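Acyl-coenzyme A oxidase acox-1.1 (Caenorhabditis elegans, PDB 5K3H) catalyses the FAD-dependent desaturation of acyl-CoA thioesters to (2E)-enoyl-CoA with release of hydrogen peroxide, the first step of peroxisomal beta-oxidation. Local coordinates at residues L21-D26 and R608-S613; R45-K50 and S87-P92; N162-A167 and K182-K187; E175-T180 and N257-R262. All coordinates share one frame; numbering follows the deposited sequence.

Interaction 1: residues L21-D26 and R608-S613; sequences LTATFD and RPNAVS
Three hydrogen bonds tie Thr22 and Thr24 to Pro609 and Asn610, and two of them converge on one amide. The carboxamide of Asn610 works as acceptor and donor at once: its OD1 takes the backbone N-H of Thr24 (N to OD1 3.1 Å) on a lone pair in the carbonyl plane, with an N-H...O angle of 161°. Its ND2 gives a hydrogen to Thr24 OG1, also at 3.1 Å and nearly in the amide plane. Two partners in different directions fix the rotation of this flat group. The third bond runs from Thr22 OG1 to the backbone O of Pro609 (2.7 Å), again on a lone pair, with a weak second bond to Glu19 O; a chi1 of 55°, with OG1 between the backbone N and the carbonyl carbon, directs the hydroxyl there. Pro609 sits where helix 590-616 is kinked, and the loop between helices 14-21 and 27-35 is laid across this place, joining the N-terminal region to the C-terminal helical part of the acyl-CoA oxidase fold.

The remaining contacts are van der Waals. Phe25 brings its ring obliquely to the Asn610 amide, the planes 56° apart and CE1 3.3 Å from OD1, while CZ reaches Ser613 CB at 4.0 Å. Helix 557-577 also packs on Phe25, through Ile559 and Ala562. Ala23 CB lies against Ser613, whose OG is hydrogen-bonded to Asn5.

Interaction 2: residues R45-K50 and S87-P92; sequences REITAK and SEIIDP
Ile47 and Ile89 mark the closest backbone approach, their CA atoms 6.0 Å apart, where a turn of helix 38-52 faces the loop 87-92. Ile47 meets both isoleucines of the loop with different branches: CG2 touches Ile89 CG2 at 3.9 Å, the two side chains crossing at about a right angle, whereas CD1 reaches Ile90 CG2 at 3.6 Å. Ile90 offers this methyl because CG2 is anti to its carbonyl carbon, with chi1 at 65°; its longer branch leads away from the helix.

One turn further along, Lys50 contributes mainly its methylenes. CG rests on Ile89 CG2 at 4.0 Å, and a bend at chi2 (61°) turns the chain toward the loop backbone, where CE lies 3.7 Å from Glu88 O. Lys50 NZ stays 5.5 Å from Glu88 OE1, which forms a salt bridge with Arg85, so their attraction is likely to be modest; a long, weak ion pair links NZ to Glu53.

The three isoleucines are buried within the N-terminal helical region, with Lys50 at the border. Helix 97-105 adds Glu97 and His100 against Ile47 and Leu101 against Ile90, Ile54 and Leu57 pack on Ile89, and Arg43 of helix 38-52 binds the carbonyl O of Ile89.

Interaction 3: residues N162-A167 and K182-K187; sequences NLETTA and KITALK
Glu164 receives the hydroxyl of Thr184 on the syn lone pair of OE1, with OG1 and OE1 2.8 Å apart. The same oxygen faces the end of Lys182, which a bend at chi3 (-77°) brings back to it: CE lies 3.1 Å away, and NZ, at 3.8 Å, makes a long salt bridge with OE1. Nearer the backbone, Glu164 CB presses on Ala185 CB (3.4 Å), so the glutamate packs its stem on Ala185 and grips Thr184 with its head. Beside it, Thr165 OG1 stands 3.0 Å from Ala185 O. Lys187 crosses this threonine at a slant, its CE 3.7 Å from Thr165 OG1.

Glu153 positions the first shell: one carboxylate oxygen takes the backbone N of Glu164, the other Thr165 OG1 and Lys187 NZ. Beyond the turn, Tyr637 of the second subunit packs on Thr184, and the contact fastens the 3-10 turn 183-185 to the lead-in of strand 166-170, beside the segment whose Gln151 belongs to the FAD site shared between subunits.

An alanine in place of Glu164 would probably leave the Thr184 hydroxyl without its acceptor and Lys182 without the carboxylate of its long ion pair. The chemistry is two-tiered: a polar grip at the partly exposed Glu164, and a buried Lys187 whose charge is probably balanced by Glu153, with the backbone O of Gln151 and Val203 accepting its other hydrogens.

Interaction 4: residues E175-T180 and N257-R262; sequences EFVLHT and NYRIPR
Phe176 and Leu178 pair with Ile260 and Tyr258 in an antiparallel arrangement, the strand directions 151° apart, through four backbone hydrogen bonds such as Leu178 N to Tyr258 O at 2.7 Å. Asn257 and Tyr258 both face Leu178, which makes a G1 beta bulge at the start of strand 258-261.

On the buried face, Ile260 fits between Phe176 and Leu178. With chi1 at 63° its CG1 branch lies across the paired strand, CG1 against Phe176 CB (4.0 Å) and CD1 against Leu178 CD1 (3.9 Å). Past it, the Phe176 ring turns its edge to Arg262 O, CE2 being 3.5 Å away, while Phe218 and Tyr169 meet the ring from other strands of the sheet.

On the other face, Val177 is the bump and Arg259 the lid. The valine CG2 sits under the centre of the guanidinium, 3.5 Å from CZ. Glu175 approaches the edge of the same group: Arg259 NH1 donates to Glu175 OE1 at 3.0 Å, close to the guanidinium plane but 40° out of the carboxylate plane, and OE1 is also hydrogen-bonded to Thr173 OG1. At the bulge, the His179 ring and the Asn257 amide lie nearly parallel, and ND1 accepts the backbone N-H of Asn257 (3.1 Å).

A leucine in place of Glu175 would probably cost Arg259 one of its anionic mates and set the guanidinium freer to swing off Val177. Asp170 is the second carboxylate on NH1, so one positive charge is probably shared between two carboxylates, while ND1 as acceptor is consistent with a neutral His179 carrying its proton on NE2.

How the interactions relate
Interactions 3 and 4 belong to one beta region: their centres are 14 Å apart, and they meet where strands 166-170 and 175-179 pair, Thr166 O lying 2.9 Å from His179 N. Interactions 1 and 2 lie in the helical part, their centres 28 Å apart, without touching. Interaction 1 is about 55 Å from interaction 3, centre to centre, across the middle of the chain, and its long loop encloses the other three contacts in sequence. Both regions lie near residues of the FAD sites shared between the two subunits: the side chain of Pro609 is about 7 Å from that of Gln341, and that of Lys187 about 4 Å from that of Ala150. Interaction 2 lies away from the annotated sites.

Interaction 1: residues L21-D26 and R608-S613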
loop_
_atom_site.group_PDB
_atom_site.type_symbol
_atom_site.label_atom_id
_atom_site.label_comp_id
_atom_site.label_asym_id
_atom_site.label_seq_id
_atom_site.Cartn_x
_atom_site.Cartn_y
_atom_site.Cartn_z
ATOM N N LEU B 21 -28.827 -12.526 -7.706
ATOM C CA LEU B 21 -30.053 -13.309 -7.574
ATOM C C LEU B 21 -30.002 -14.307 -6.430
ATOM O O LEU B 21 -31.061 -14.728 -5.958
ATOM C CB LEU B 21 -30.358 -14.037 -8.887
ATOM C CG LEU B 21 -30.833 -13.108 -10.012
ATOM C CD1 LEU B 21 -30.929 -13.870 -11.318
ATOM C CD2 LEU B 21 -32.149 -12.459 -9.647
ATOM N N THR B 22 -28.808 -14.670 -5.948
ATOM C CA THR B 22 -28.660 -15.608 -4.844
ATOM C C THR B 22 -28.797 -14.939 -3.468
ATOM O O THR B 22 -28.675 -15.623 -2.438
ATOM C CB THR B 22 -27.315 -16.356 -4.978
ATOM O OG1 THR B 22 -26.218 -15.432 -5.077
ATOM C CG2 THR B 22 -27.303 -17.276 -6.213
ATOM N N ALA B 23 -29.104 -13.643 -3.407
ATOM C CA ALA B 23 -29.312 -12.997 -2.108
ATOM C C ALA B 23 -30.425 -13.685 -1.325
ATOM O O ALA B 23 -31.477 -14.019 -1.872
ATOM C CB ALA B 23 -29.640 -11.512 -2.279
ATOM N N THR B 24 -30.191 -13.875 -0.026
ATOM C CA THR B 24 -31.170 -14.422 0.899
ATOM C C THR B 24 -31.798 -13.353 1.781
ATOM O O THR B 24 -32.494 -13.697 2.746
ATOM C CB THR B 24 -30.495 -15.421 1.801
ATOM O OG1 THR B 24 -29.605 -14.686 2.643
ATOM C CG2 THR B 24 -29.687 -16.402 0.987
ATOM N N PHE B 25 -31.543 -12.071 1.492
ATOM C CA PHE B 25 -32.041 -10.980 2.314
ATOM C C PHE B 25 -32.252 -9.752 1.443
ATOM O O PHE B 25 -31.665 -9.611 0.359
ATOM C CB PHE B 25 -31.080 -10.643 3.472
ATOM C CG PHE B 25 -29.727 -10.150 3.021
ATOM C CD1 PHE B 25 -28.700 -11.045 2.742
ATOM C CD2 PHE B 25 -29.482 -8.790 2.869
ATOM C CE1 PHE B 25 -27.482 -10.599 2.310
ATOM C CE2 PHE B 25 -28.258 -8.331 2.433
ATOM C CZ PHE B 25 -27.259 -9.220 2.166
ATOM N N ASP B 26 -33.071 -8.842 1.978
ATOM C CA ASP B 26 -33.453 -7.594 1.320
ATOM C C ASP B 26 -32.381 -6.528 1.568
ATOM O O ASP B 26 -32.165 -6.108 2.709
ATOM C CB ASP B 26 -34.815 -7.180 1.888
ATOM C CG ASP B 26 -35.289 -5.822 1.408
ATOM O OD1 ASP B 26 -34.634 -5.184 0.553
ATOM O OD2 ASP B 26 -36.340 -5.363 1.919
ATOM N N ARG B 608 -20.408 -16.632 -0.076
ATOM C CA ARG B 608 -20.343 -16.294 -1.499
ATOM C C ARG B 608 -21.675 -15.860 -2.117
ATOM O O ARG B 608 -21.728 -14.746 -2.668
ATOM C CB ARG B 608 -19.727 -17.478 -2.260
ATOM C CG ARG B 608 -19.405 -17.216 -3.724
ATOM C CD ARG B 608 -20.560 -17.608 -4.593
ATOM N NE ARG B 608 -20.373 -17.362 -6.022
ATOM C CZ ARG B 608 -19.728 -18.205 -6.842
ATOM N NH1 ARG B 608 -19.167 -19.312 -6.359
ATOM N NH2 ARG B 608 -19.636 -17.944 -8.144
ATOM N N PRO B 609 -22.777 -16.627 -2.031
ATOM C CA PRO B 609 -24.028 -16.176 -2.677
ATOM C C PRO B 609 -24.518 -14.834 -2.174
ATOM O O PRO B 609 -25.294 -14.162 -2.866
ATOM C CB PRO B 609 -25.039 -17.276 -2.324
ATOM C CG PRO B 609 -24.284 -18.375 -1.749
ATOM C CD PRO B 609 -22.955 -17.891 -1.295
ATOM N N ASN B 610 -24.099 -14.427 -0.986
ATOM C CA ASN B 610 -24.526 -13.172 -0.406
ATOM C C ASN B 610 -23.468 -12.096 -0.528
ATOM O O ASN B 610 -23.707 -10.963 -0.086
ATOM C CB ASN B 610 -24.890 -13.363 1.072
ATOM C CG ASN B 610 -26.325 -13.775 1.267
ATOM O OD1 ASN B 610 -27.217 -13.370 0.494
ATOM N ND2 ASN B 610 -26.571 -14.584 2.288
ATOM N N ALA B 611 -22.296 -12.429 -1.079
ATOM C CA ALA B 611 -21.153 -11.513 -0.989
ATOM C C ALA B 611 -21.418 -10.209 -1.748
ATOM O O ALA B 611 -21.185 -9.119 -1.214
ATOM C CB ALA B 611 -19.872 -12.194 -1.474
ATOM N N VAL B 612 -21.857 -10.302 -3.012
ATOM C CA VAL B 612 -22.170 -9.094 -3.781
ATOM C C VAL B 612 -23.317 -8.319 -3.126
ATOM O O VAL B 612 -23.291 -7.082 -3.068
ATOM C CB VAL B 612 -22.471 -9.446 -5.258
ATOM C CG1 VAL B 612 -23.039 -8.246 -5.999
ATOM C CG2 VAL B 612 -21.193 -9.920 -5.969
ATOM N N SER B 613 -24.317 -9.024 -2.580
ATOM C CA SER B 613 -25.448 -8.324 -1.975
ATOM C C SER B 613 -25.042 -7.629 -0.681
ATOM O O SER B 613 -25.491 -6.509 -0.404
ATOM C CB SER B 613 -26.601 -9.290 -1.751
ATOM O OG SER B 613 -27.036 -9.828 -3.000
#

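Interaction 2: residues R45-K50 and S87-P92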
loop_
_atom_site.group_PDB
_atom_site.type_symbol
_atom_site.label_atom_id
_atom_site.label_comp_id
_atom_site.label_asym_id
_atom_site.label_seq_id
_atom_site.Cartn_x
_atom_site.Cartn_y
_atom_site.Cartn_z
ATOM N N ARG B 45 -30.784 7.274 -0.454
ATOM C CA ARG B 45 -31.263 6.977 -1.799
ATOM C C ARG B 45 -31.988 8.169 -2.402
ATOM O O ARG B 45 -31.859 8.423 -3.606
ATOM C CB ARG B 45 -32.163 5.740 -1.780
ATOM C CG ARG B 45 -31.404 4.524 -1.256
ATOM C CD ARG B 45 -32.083 3.211 -1.549
ATOM N NE ARG B 45 -33.361 3.066 -0.854
ATOM C CZ ARG B 45 -33.483 2.661 0.404
ATOM N NH1 ARG B 45 -32.402 2.377 1.126
ATOM N NH2 ARG B 45 -34.682 2.555 0.944
ATOM N N GLU B 46 -32.744 8.921 -1.579
ATOM C CA GLU B 46 -33.442 10.106 -2.072
ATOM C C GLU B 46 -32.466 11.205 -2.450
ATOM O O GLU B 46 -32.643 11.864 -3.479
ATOM C CB GLU B 46 -34.431 10.621 -1.024
ATOM C CG GLU B 46 -35.568 9.675 -0.730
ATOM C CD GLU B 46 -36.524 10.197 0.335
ATOM O OE1 GLU B 46 -36.272 11.281 0.886
ATOM O OE2 GLU B 46 -37.520 9.516 0.649
ATOM N N ILE B 47 -31.447 11.424 -1.616
ATOM C CA ILE B 47 -30.401 12.400 -1.916
ATOM C C ILE B 47 -29.703 12.058 -3.227
ATOM O O ILE B 47 -29.444 12.936 -4.062
ATOM C CB ILE B 47 -29.392 12.481 -0.758
ATOM C CG1 ILE B 47 -30.010 13.118 0.480
ATOM C CG2 ILE B 47 -28.131 13.195 -1.194
ATOM C CD1 ILE B 47 -29.199 12.847 1.736
ATOM N N THR B 48 -29.354 10.781 -3.406
ATOM C CA THR B 48 -28.700 10.336 -4.633
ATOM C C THR B 48 -29.579 10.597 -5.844
ATOM O O THR B 48 -29.107 11.107 -6.864
ATOM C CB THR B 48 -28.345 8.850 -4.500
ATOM O OG1 THR B 48 -27.361 8.708 -3.481
ATOM C CG2 THR B 48 -27.822 8.243 -5.797
ATOM N N ALA B 49 -30.868 10.238 -5.750
ATOM C CA ALA B 49 -31.791 10.450 -6.858
ATOM C C ALA B 49 -31.948 11.934 -7.168
ATOM O O ALA B 49 -31.955 12.340 -8.336
ATOM C CB ALA B 49 -33.143 9.823 -6.526
ATOM N N LYS B 50 -32.016 12.769 -6.136
ATOM C CA LYS B 50 -32.111 14.200 -6.379
ATOM C C LYS B 50 -30.865 14.710 -7.101
ATOM O O LYS B 50 -30.964 15.475 -8.069
ATOM C CB LYS B 50 -32.331 14.932 -5.051
ATOM C CG LYS B 50 -32.458 16.455 -5.166
ATOM C CD LYS B 50 -33.658 16.855 -6.033
ATOM C CE LYS B 50 -33.915 18.350 -5.951
ATOM N NZ LYS B 50 -35.186 18.731 -6.662
ATOM N N SER B 87 -30.004 23.256 0.522
ATOM C CA SER B 87 -31.301 23.030 1.160
ATOM C C SER B 87 -32.281 22.299 0.269
ATOM O O SER B 87 -33.249 21.724 0.777
ATOM C CB SER B 87 -31.949 24.347 1.580
ATOM O OG SER B 87 -31.282 24.938 2.669
ATOM N N GLU B 88 -32.092 22.346 -1.043
ATOM C CA GLU B 88 -33.006 21.634 -1.921
ATOM C C GLU B 88 -32.813 20.133 -1.883
ATOM O O GLU B 88 -33.640 19.404 -2.435
ATOM C CB GLU B 88 -32.801 22.121 -3.353
ATOM C CG GLU B 88 -32.949 23.625 -3.504
ATOM C CD GLU B 88 -32.373 24.121 -4.805
ATOM O OE1 GLU B 88 -32.595 23.459 -5.847
ATOM O OE2 GLU B 88 -31.735 25.202 -4.785
ATOM N N ILE B 89 -31.763 19.655 -1.220
ATOM C CA ILE B 89 -31.386 18.256 -1.276
ATOM C C ILE B 89 -31.410 17.611 0.102
ATOM O O ILE B 89 -31.819 16.453 0.234
ATOM C CB ILE B 89 -29.994 18.094 -1.937
ATOM C CG1 ILE B 89 -29.905 18.953 -3.209
ATOM C CG2 ILE B 89 -29.719 16.629 -2.304
ATOM C CD1 ILE B 89 -28.480 19.209 -3.706
ATOM N N ILE B 90 -30.998 18.341 1.148
ATOM C CA ILE B 90 -30.819 17.755 2.477
ATOM C C ILE B 90 -31.380 18.676 3.560
ATOM O O ILE B 90 -31.794 19.808 3.310
ATOM C CB ILE B 90 -29.335 17.445 2.812
ATOM C CG1 ILE B 90 -28.524 18.745 2.897
ATOM C CG2 ILE B 90 -28.730 16.442 1.830
ATOM C CD1 ILE B 90 -27.218 18.610 3.630
ATOM N N ASP B 91 -31.408 18.142 4.783
ATOM C CA ASP B 91 -31.514 18.939 5.990
ATOM C C ASP B 91 -30.106 19.358 6.382
ATOM O O ASP B 91 -29.329 18.510 6.849
ATOM C CB ASP B 91 -32.175 18.130 7.104
ATOM C CG ASP B 91 -32.052 18.789 8.487
ATOM O OD1 ASP B 91 -32.444 18.136 9.481
ATOM O OD2 ASP B 91 -31.581 19.949 8.590
ATOM N N PRO B 92 -29.724 20.626 6.198
ATOM C CA PRO B 92 -28.316 21.012 6.406
ATOM C C PRO B 92 -27.859 20.941 7.855
ATOM O O PRO B 92 -26.660 21.130 8.110
ATOM C CB PRO B 92 -28.254 22.453 5.878
ATOM C CG PRO B 92 -29.527 22.687 5.121
ATOM C CD PRO B 92 -30.546 21.709 5.624
#

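Interaction 3: residues N162-A167 and K182-K187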
loop_
_atom_site.group_PDB
_atom_site.type_symbol
_atom_site.label_atom_id
_atom_site.label_comp_id
_atom_site.label_asym_id
_atom_site.label_seq_id
_atom_site.Cartn_x
_atom_site.Cartn_y
_atom_site.Cartn_z
ATOM N N ASN B 162 6.044 19.396 23.285
ATOM C CA ASN B 162 7.306 19.764 22.660
ATOM C C ASN B 162 7.128 20.695 21.463
ATOM O O ASN B 162 8.080 20.889 20.697
ATOM C CB ASN B 162 8.074 18.503 22.248
ATOM C CG ASN B 162 8.513 17.656 23.455
ATOM O OD1 ASN B 162 8.148 16.471 23.588
ATOM N ND2 ASN B 162 9.288 18.276 24.350
ATOM N N LEU B 163 5.940 21.277 21.287
ATOM C CA LEU B 163 5.745 22.308 20.273
ATOM C C LEU B 163 6.647 23.520 20.528
ATOM O O LEU B 163 7.028 23.826 21.660
ATOM C CB LEU B 163 4.279 22.736 20.246
ATOM C CG LEU B 163 3.290 21.646 19.843
ATOM C CD1 LEU B 163 1.857 22.123 20.039
ATOM C CD2 LEU B 163 3.506 21.247 18.394
ATOM N N GLU B 164 6.992 24.212 19.447
ATOM C CA GLU B 164 7.870 25.373 19.537
ATOM C C GLU B 164 7.193 26.726 19.323
ATOM O O GLU B 164 7.739 27.753 19.728
ATOM C CB GLU B 164 9.042 25.224 18.562
ATOM C CG GLU B 164 10.067 24.180 18.976
ATOM C CD GLU B 164 10.898 23.686 17.810
ATOM O OE1 GLU B 164 11.412 24.528 17.045
ATOM O OE2 GLU B 164 11.038 22.456 17.656
ATOM N N THR B 165 6.023 26.748 18.693
ATOM C CA THR B 165 5.363 28.028 18.467
ATOM C C THR B 165 4.961 28.657 19.803
ATOM O O THR B 165 4.389 27.988 20.668
ATOM C CB THR B 165 4.154 27.836 17.557
ATOM O OG1 THR B 165 4.600 27.306 16.293
ATOM C CG2 THR B 165 3.421 29.187 17.342
ATOM N N THR B 166 5.280 29.939 19.993
ATOM C CA THR B 166 4.959 30.616 21.245
ATOM C C THR B 166 3.894 31.692 21.042
ATOM O O THR B 166 3.722 32.239 19.947
ATOM C CB THR B 166 6.195 31.237 21.906
ATOM O OG1 THR B 166 6.860 32.098 20.977
ATOM C CG2 THR B 166 7.170 30.149 22.426
ATOM N N ALA B 167 3.117 31.903 22.100
ATOM C CA ALA B 167 2.193 33.018 22.218
ATOM C C ALA B 167 2.540 33.697 23.529
ATOM O O ALA B 167 2.216 33.175 24.603
ATOM C CB ALA B 167 0.737 32.552 22.200
ATOM N N LYS B 182 12.010 28.926 14.994
ATOM C CA LYS B 182 12.882 28.175 14.100
ATOM C C LYS B 182 12.068 27.558 12.991
ATOM O O LYS B 182 10.833 27.520 13.037
ATOM C CB LYS B 182 13.603 26.996 14.749
ATOM C CG LYS B 182 14.646 27.275 15.741
ATOM C CD LYS B 182 15.274 25.941 16.146
ATOM C CE LYS B 182 14.410 25.134 17.106
ATOM N NZ LYS B 182 15.094 23.854 17.496
ATOM N N ILE B 183 12.803 27.071 11.987
ATOM C CA ILE B 183 12.196 26.361 10.865
ATOM C C ILE B 183 11.341 25.203 11.363
ATOM O O ILE B 183 10.198 25.031 10.923
ATOM C CB ILE B 183 13.286 25.884 9.883
ATOM C CG1 ILE B 183 12.660 25.232 8.654
ATOM C CG2 ILE B 183 14.287 24.941 10.549
ATOM C CD1 ILE B 183 13.610 25.151 7.468
ATOM N N THR B 184 11.855 24.427 12.329
ATOM C CA THR B 184 11.141 23.256 12.831
ATOM C C THR B 184 9.869 23.618 13.590
ATOM O O THR B 184 9.085 22.713 13.911
ATOM C CB THR B 184 12.041 22.407 13.753
ATOM O OG1 THR B 184 12.545 23.209 14.829
ATOM C CG2 THR B 184 13.202 21.795 12.993
ATOM N N ALA B 185 9.669 24.907 13.904
ATOM C CA ALA B 185 8.500 25.417 14.608
ATOM C C ALA B 185 7.378 25.818 13.670
ATOM O O ALA B 185 6.283 26.135 14.144
ATOM C CB ALA B 185 8.869 26.614 15.485
ATOM N N LEU B 186 7.628 25.864 12.367
ATOM C CA LEU B 186 6.555 26.106 11.422
ATOM C C LEU B 186 5.402 25.173 11.720
ATOM O O LEU B 186 5.618 23.995 12.004
ATOM C CB LEU B 186 7.033 25.863 9.993
ATOM C CG LEU B 186 7.966 26.863 9.314
ATOM C CD1 LEU B 186 8.630 26.226 8.106
ATOM C CD2 LEU B 186 7.235 28.182 8.939
ATOM N N LYS B 187 4.182 25.701 11.717
ATOM C CA LYS B 187 3.048 24.811 11.551
ATOM C C LYS B 187 3.199 24.137 10.193
ATOM O O LYS B 187 3.623 24.773 9.226
ATOM C CB LYS B 187 1.722 25.572 11.655
ATOM C CG LYS B 187 1.479 26.227 13.015
ATOM C CD LYS B 187 1.833 25.248 14.105
ATOM C CE LYS B 187 1.349 25.669 15.486
ATOM N NZ LYS B 187 1.726 24.640 16.497
#

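Interaction 4: residues E175-T180 and N257-R262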
loop_
_atom_site.group_PDB
_atom_site.type_symbol
_atom_site.label_atom_id
_atom_site.label_comp_id
_atom_site.label_asym_id
_atom_site.label_seq_id
_atom_site.Cartn_x
_atom_site.Cartn_y
_atom_site.Cartn_z
ATOM N N GLU B 175 -2.054 42.088 24.392
ATOM C CA GLU B 175 -1.983 41.341 23.147
ATOM C C GLU B 175 -1.165 40.082 23.358
ATOM O O GLU B 175 -0.305 40.034 24.241
ATOM C CB GLU B 175 -1.345 42.170 22.041
ATOM C CG GLU B 175 -2.219 43.227 21.427
ATOM C CD GLU B 175 -1.416 44.096 20.506
ATOM O OE1 GLU B 175 -0.348 44.584 20.940
ATOM O OE2 GLU B 175 -1.801 44.234 19.331
ATOM N N PHE B 176 -1.441 39.059 22.545
ATOM C CA PHE B 176 -0.542 37.914 22.403
ATOM C C PHE B 176 0.358 38.109 21.192
ATOM O O PHE B 176 -0.111 38.541 20.132
ATOM C CB PHE B 176 -1.323 36.603 22.302
ATOM C CG PHE B 176 -1.921 36.187 23.612
ATOM C CD1 PHE B 176 -1.155 35.511 24.549
ATOM C CD2 PHE B 176 -3.212 36.544 23.938
ATOM C CE1 PHE B 176 -1.672 35.150 25.769
ATOM C CE2 PHE B 176 -3.742 36.196 25.155
ATOM C CZ PHE B 176 -2.970 35.486 26.077
ATOM N N VAL B 177 1.653 37.834 21.369
ATOM C CA VAL B 177 2.637 37.921 20.293
ATOM C C VAL B 177 2.944 36.483 19.888
ATOM O O VAL B 177 3.540 35.735 20.662
ATOM C CB VAL B 177 3.916 38.648 20.743
ATOM C CG1 VAL B 177 5.030 38.434 19.755
ATOM C CG2 VAL B 177 3.688 40.135 20.999
ATOM N N LEU B 178 2.526 36.075 18.691
ATOM C CA LEU B 178 2.769 34.721 18.203
ATOM C C LEU B 178 4.117 34.698 17.505
ATOM O O LEU B 178 4.465 35.646 16.790
ATOM C CB LEU B 178 1.667 34.284 17.239
ATOM C CG LEU B 178 0.382 33.611 17.763
ATOM C CD1 LEU B 178 -0.112 34.202 19.055
ATOM C CD2 LEU B 178 -0.714 33.765 16.709
ATOM N N HIS B 179 4.898 33.639 17.735
ATOM C CA HIS B 179 6.212 33.620 17.110
ATOM C C HIS B 179 6.655 32.213 16.737
ATOM O O HIS B 179 6.451 31.257 17.491
ATOM C CB HIS B 179 7.264 34.253 18.018
ATOM C CG HIS B 179 8.543 34.556 17.314
ATOM N ND1 HIS B 179 8.611 35.399 16.226
ATOM C CD2 HIS B 179 9.803 34.103 17.520
ATOM C CE1 HIS B 179 9.858 35.460 15.796
ATOM N NE2 HIS B 179 10.600 34.683 16.564
ATOM N N THR B 180 7.292 32.105 15.580
ATOM C CA THR B 180 7.876 30.845 15.133
ATOM C C THR B 180 9.393 30.978 15.216
ATOM O O THR B 180 10.017 31.568 14.317
ATOM C CB THR B 180 7.428 30.528 13.704
ATOM O OG1 THR B 180 5.999 30.489 13.667
ATOM C CG2 THR B 180 7.973 29.192 13.233
ATOM N N ASN B 257 6.654 37.594 15.219
ATOM C CA ASN B 257 6.134 38.443 16.296
ATOM C C ASN B 257 4.763 39.029 15.922
ATOM O O ASN B 257 4.564 40.247 15.872
ATOM C CB ASN B 257 7.152 39.532 16.663
ATOM C CG ASN B 257 8.392 38.958 17.369
ATOM O OD1 ASN B 257 8.277 38.257 18.394
ATOM N ND2 ASN B 257 9.583 39.239 16.817
ATOM N N TYR B 258 3.816 38.120 15.641
ATOM C CA TYR B 258 2.496 38.461 15.110
ATOM C C TYR B 258 1.507 38.691 16.246
ATOM O O TYR B 258 1.244 37.778 17.034
ATOM C CB TYR B 258 2.011 37.334 14.199
ATOM C CG TYR B 258 0.721 37.574 13.448
ATOM C CD1 TYR B 258 0.683 38.366 12.310
ATOM C CD2 TYR B 258 -0.459 36.980 13.876
ATOM C CE1 TYR B 258 -0.507 38.564 11.616
ATOM C CE2 TYR B 258 -1.646 37.167 13.203
ATOM C CZ TYR B 258 -1.670 37.958 12.073
ATOM O OH TYR B 258 -2.866 38.132 11.411
ATOM N N ARG B 259 0.905 39.885 16.283
ATOM C CA ARG B 259 0.122 40.349 17.427
ATOM C C ARG B 259 -1.381 40.184 17.213
ATOM O O ARG B 259 -1.922 40.605 16.183
ATOM C CB ARG B 259 0.440 41.814 17.719
ATOM C CG ARG B 259 1.846 42.016 18.232
ATOM C CD ARG B 259 2.174 43.471 18.592
ATOM N NE ARG B 259 3.448 43.494 19.299
ATOM C CZ ARG B 259 3.582 43.616 20.619
ATOM N NH1 ARG B 259 2.519 43.776 21.404
ATOM N NH2 ARG B 259 4.797 43.586 21.149
ATOM N N ILE B 260 -2.048 39.581 18.200
ATOM C CA ILE B 260 -3.502 39.410 18.216
ATOM C C ILE B 260 -4.025 39.871 19.580
ATOM O O ILE B 260 -3.271 39.851 20.577
ATOM C CB ILE B 260 -3.912 37.956 17.894
ATOM C CG1 ILE B 260 -3.395 36.975 18.946
ATOM C CG2 ILE B 260 -3.417 37.539 16.517
ATOM C CD1 ILE B 260 -3.801 35.536 18.683
ATOM N N PRO B 261 -5.283 40.322 19.667
ATOM C CA PRO B 261 -5.824 40.788 20.954
ATOM C C PRO B 261 -5.828 39.699 22.018
ATOM O O PRO B 261 -5.827 38.504 21.725
ATOM C CB PRO B 261 -7.255 41.219 20.606
ATOM C CG PRO B 261 -7.232 41.489 19.127
ATOM C CD PRO B 261 -6.189 40.604 18.537
ATOM N N ARG B 262 -5.851 40.137 23.278
ATOM C CA ARG B 262 -5.956 39.202 24.389
ATOM C C ARG B 262 -7.133 38.251 24.218
ATOM O O ARG B 262 -7.027 37.053 24.519
ATOM C CB ARG B 262 -6.109 39.953 25.715
ATOM C CG ARG B 262 -6.010 39.033 26.927
ATOM C CD ARG B 262 -6.365 39.673 28.236
ATOM N NE ARG B 262 -7.799 39.657 28.525
ATOM C CZ ARG B 262 -8.625 40.673 28.303
ATOM N NH1 ARG B 262 -8.159 41.810 27.791
ATOM N NH2 ARG B 262 -9.911 40.560 28.613
#